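Local coordinates for phenylacetate-coenzyme A ligase (Bacteroides vulgatus, PDB 3LAX), which belongs to the AMP-binding enzyme family and is represented here by its small C-terminal alpha/beta domain, at residues A[29-35]-A[47-53]. Sequence-based numbering, arbitrary orientation.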
ATOM      1  N   LEU A  29      -5.450   8.074  -7.941  1.00 15.31           N
ATOM      2  CA  LEU A  29      -4.250   7.245  -7.862  1.00 14.05           C
ATOM      3  C   LEU A  29      -3.857   6.645  -9.206  1.00 14.59           C
ATOM      4  O   LEU A  29      -4.708   6.380 -10.055  1.00 18.35           O
ATOM      5  CB  LEU A  29      -4.455   6.093  -6.865  1.00 14.86           C
ATOM      6  CG  LEU A  29      -4.832   6.460  -5.432  1.00 15.78           C
ATOM      7  CD1 LEU A  29      -5.035   5.171  -4.601  1.00 16.87           C
ATOM      8  CD2 LEU A  29      -3.778   7.356  -4.789  1.00 16.65           C
ATOM      9  N   GLY A  30      -2.563   6.400  -9.388  1.00 15.95           N
ATOM     10  CA  GLY A  30      -2.099   5.586 -10.504  1.00 17.13           C
ATOM     11  C   GLY A  30      -2.229   4.109 -10.149  1.00 17.93           C
ATOM     12  O   GLY A  30      -2.637   3.768  -9.040  1.00 21.12           O
ATOM     13  N   SER A  31      -1.858   3.233 -11.071  1.00 14.98           N
ATOM     14  CA  SER A  31      -1.998   1.796 -10.838  1.00 15.24           C
ATOM     15  C   SER A  31      -0.797   1.187 -10.130  1.00 15.39           C
ATOM     16  O   SER A  31      -0.844   0.037  -9.718  1.00 19.52           O
ATOM     17  CB  SER A  31      -2.185   1.067 -12.164  1.00 16.17           C
ATOM     18  OG  SER A  31      -0.985   1.106 -12.909  1.00 18.29           O
ATOM     19  N   ASP A  32       0.286   1.941  -9.993  1.00 15.34           N
ATOM     20  CA  ASP A  32       1.479   1.399  -9.365  1.00 16.22           C
ATOM     21  C   ASP A  32       1.543   1.657  -7.879  1.00 15.08           C
ATOM     22  O   ASP A  32       1.337   2.781  -7.415  1.00 17.50           O
ATOM     23  CB  ASP A  32       2.736   1.916 -10.060  1.00 18.48           C
ATOM     24  CG  ASP A  32       2.812   1.442 -11.484  1.00 19.15           C
ATOM     25  OD1 ASP A  32       3.042   0.226 -11.676  1.00 21.38           O
ATOM     26  OD2 ASP A  32       2.591   2.262 -12.403  1.00 20.91           O
ATOM     27  N   TYR A  33       1.823   0.593  -7.138  1.00 15.35           N
ATOM     28  CA  TYR A  33       1.877   0.629  -5.695  1.00 15.73           C
ATOM     29  C   TYR A  33       2.968  -0.337  -5.251  1.00 15.40           C
ATOM     30  O   TYR A  33       3.422  -1.202  -6.027  1.00 17.58           O
ATOM     31  CB  TYR A  33       0.530   0.200  -5.104  1.00 15.59           C
ATOM     32  CG  TYR A  33       0.211  -1.249  -5.403  1.00 15.46           C
ATOM     33  CD1 TYR A  33       0.488  -2.237  -4.480  1.00 17.32           C
ATOM     34  CD2 TYR A  33      -0.352  -1.623  -6.616  1.00 17.01           C
ATOM     35  CE1 TYR A  33       0.211  -3.574  -4.753  1.00 18.73           C
ATOM     36  CE2 TYR A  33      -0.641  -2.950  -6.898  1.00 18.67           C
ATOM     37  CZ  TYR A  33      -0.348  -3.918  -5.963  1.00 18.62           C
ATOM     38  OH  TYR A  33      -0.616  -5.248  -6.238  1.00 20.41           O
ATOM     39  N   LEU A  34       3.405  -0.179  -4.013  1.00 14.33           N
ATOM     40  CA  LEU A  34       4.409  -1.063  -3.448  1.00 15.40           C
ATOM     41  C   LEU A  34       4.102  -1.275  -1.984  1.00 14.92           C
ATOM     42  O   LEU A  34       3.944  -0.319  -1.237  1.00 15.70           O
ATOM     43  CB  LEU A  34       5.798  -0.443  -3.590  1.00 17.48           C
ATOM     44  CG  LEU A  34       6.938  -1.271  -3.000  1.00 18.20           C
ATOM     45  CD1 LEU A  34       7.050  -2.614  -3.710  1.00 19.18           C
ATOM     46  CD2 LEU A  34       8.247  -0.491  -3.078  1.00 20.96           C
ATOM     47  N   ILE A  35       3.982  -2.538  -1.590  1.00 15.24           N
ATOM     48  CA  ILE A  35       3.728  -2.892  -0.211  1.00 14.77           C
ATOM     49  C   ILE A  35       5.069  -3.285   0.393  1.00 14.90           C
ATOM     50  O   ILE A  35       5.717  -4.212  -0.091  1.00 16.14           O
ATOM     51  CB  ILE A  35       2.777  -4.106  -0.129  1.00 14.78           C
ATOM     52  CG1 ILE A  35       1.430  -3.806  -0.807  1.00 15.68           C
ATOM     53  CG2 ILE A  35       2.575  -4.540   1.303  1.00 16.43           C
ATOM     54  CD1 ILE A  35       0.611  -5.073  -1.125  1.00 17.55           C
ATOM     55  N   THR A  47       3.839  -0.901   5.078  1.00 15.53           N
ATOM     56  CA  THR A  47       3.654   0.387   4.421  1.00 15.32           C
ATOM     57  C   THR A  47       3.102   0.129   3.026  1.00 15.55           C
ATOM     58  O   THR A  47       3.563  -0.778   2.327  1.00 16.96           O
ATOM     59  CB  THR A  47       4.985   1.164   4.319  1.00 16.89           C
ATOM     60  OG1 THR A  47       5.493   1.406   5.636  1.00 19.30           O
ATOM     61  CG2 THR A  47       4.774   2.502   3.605  1.00 18.13           C
ATOM     62  N   VAL A  48       2.099   0.907   2.629  1.00 13.54           N
ATOM     63  CA  VAL A  48       1.587   0.839   1.280  1.00 13.56           C
ATOM     64  C   VAL A  48       1.848   2.190   0.611  1.00 12.92           C
ATOM     65  O   VAL A  48       1.200   3.183   0.934  1.00 14.72           O
ATOM     66  CB  VAL A  48       0.081   0.488   1.246  1.00 13.13           C
ATOM     67  CG1 VAL A  48      -0.434   0.472  -0.191  1.00 16.11           C
ATOM     68  CG2 VAL A  48      -0.174  -0.864   1.937  1.00 14.29           C
ATOM     69  N   GLU A  49       2.816   2.204  -0.295  1.00 13.80           N
ATOM     70  CA  GLU A  49       3.085   3.383  -1.117  1.00 13.91           C
ATOM     71  C   GLU A  49       2.278   3.255  -2.399  1.00 14.82           C
ATOM     72  O   GLU A  49       2.204   2.183  -3.000  1.00 15.37           O
ATOM     73  CB  GLU A  49       4.562   3.462  -1.480  1.00 15.43           C
ATOM     74  CG  GLU A  49       5.460   3.870  -0.333  1.00 17.08           C
ATOM     75  CD  GLU A  49       6.927   3.785  -0.690  1.00 19.86           C
ATOM     76  OE1 GLU A  49       7.413   2.674  -0.993  1.00 20.75           O
ATOM     77  OE2 GLU A  49       7.600   4.837  -0.678  1.00 23.78           O
ATOM     78  N   VAL A  50       1.655   4.342  -2.824  1.00 14.60           N
ATOM     79  CA  VAL A  50       0.939   4.326  -4.090  0.50 15.53           C
ATOM     80  C   VAL A  50       1.146   5.645  -4.805  1.00 14.32           C
ATOM     81  O   VAL A  50       1.141   6.717  -4.190  1.00 14.82           O
ATOM     82  CB  VAL A  50      -0.572   3.993  -3.930  0.50 16.45           C
ATOM     83  CG1 VAL A  50      -1.238   4.925  -2.937  0.50 14.08           C
ATOM     84  CG2 VAL A  50      -1.281   4.029  -5.283  0.50 16.55           C
ATOM     85  N   GLU A  51       1.367   5.548  -6.107  1.00 14.75           N
ATOM     86  CA  GLU A  51       1.573   6.741  -6.913  1.00 14.35           C
ATOM     87  C   GLU A  51       0.284   7.511  -7.095  1.00 14.32           C
ATOM     88  O   GLU A  51      -0.789   6.935  -7.328  1.00 15.41           O
ATOM     89  CB  GLU A  51       2.131   6.376  -8.285  1.00 15.62           C
ATOM     90  CG  GLU A  51       3.530   5.857  -8.232  1.00 15.56           C
ATOM     91  CD  GLU A  51       4.167   5.730  -9.607  1.00 17.95           C
ATOM     92  OE1 GLU A  51       3.528   6.105 -10.612  1.00 20.71           O
ATOM     93  OE2 GLU A  51       5.315   5.243  -9.679  1.00 20.21           O
ATOM     94  N   LEU A  52       0.406   8.831  -7.029  1.00 14.66           N
ATOM     95  CA  LEU A  52      -0.690   9.697  -7.399  1.00 15.31           C
ATOM     96  C   LEU A  52      -0.867   9.684  -8.905  1.00 15.68           C
ATOM     97  O   LEU A  52       0.097   9.478  -9.664  1.00 17.46           O
ATOM     98  CB  LEU A  52      -0.398  11.120  -6.941  1.00 16.37           C
ATOM     99  CG  LEU A  52      -0.378  11.312  -5.427  1.00 17.22           C
ATOM    100  CD1 LEU A  52       0.258  12.657  -5.090  1.00 18.78           C
ATOM    101  CD2 LEU A  52      -1.790  11.215  -4.854  1.00 17.15           C
ATOM    102  N   SER A  53      -2.100   9.903  -9.343  1.00 16.39           N
ATOM    103  CA  SER A  53      -2.366  10.136 -10.750  1.00 16.65           C
ATOM    104  C   SER A  53      -1.727  11.464 -11.161  1.00 17.03           C
ATOM    105  O   SER A  53      -1.642  12.390 -10.351  1.00 18.65           O
ATOM    106  CB  SER A  53      -3.870  10.232 -10.983  1.00 17.60           C
ATOM    107  OG  SER A  53      -4.120  10.676 -12.300  1.00 18.48           O
TER
HETATM  108  O   HOH W   1       1.184   4.559 -11.591  1.00 21.98           O
HETATM  109  O   HOH W   2       6.199   0.569   0.312  1.00 18.67           O
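Leu29 has CG anti to its carbonyl carbon and beside its backbone N (chi1 -57°), which brings its two methyls up to Val50. Val50 was modelled in two conformers, and what follows for its side chain holds for one of them. In that conformer the two side chains cross at about a right angle. CD2 of Leu29 lies 4.0 Å from CG1 of Val50, while CG2 of Val50 sits between Asp32 O and CD1 of Leu29. CB of Tyr33 meets CB of Val50 on the same face, and the ring then leads away to helix 16-24, where its hydroxyl bonds Glu20. Ile35 and Val48 continue this face, which also receives Leu23 of helix 16-24.

The segments belong to the beta hairpin of strands 32-40 and 43-52, the central pair of the domain's mixed sheet. Residues 32-35 and 47-52 run antiparallel, with 167° between their directions. Leu34 and Glu49 form a hydrogen-bonded pair, with Leu34 N to Glu49 O at 2.8 Å and Glu49 N to Leu34 O at 2.9 Å. Glu51 N gives a nearly straight bond to Asp32 O (3.1 Å, 177° at the hydrogen). A beta bulge then shifts the register by two, and the chain turns a corner at Ser31. Beyond it, Gly30 N reaches Glu51 O at 2.8 Å from above the carbonyl plane.

On the other face, Leu34 and Glu49 lie side by side. A water joins Leu34 O to OE1 of Glu49. Asp32 OD2 and Glu51 OE1 are 4.3 Å apart, and a second water donates to both and accepts from Asp32 N. Their like charges are probably offset by salt bridges, Asp32 to Arg101 and Glu51 to Lys94. Backbone N atoms of Gly90 and Leu92 also grip the Glu51 carboxylate.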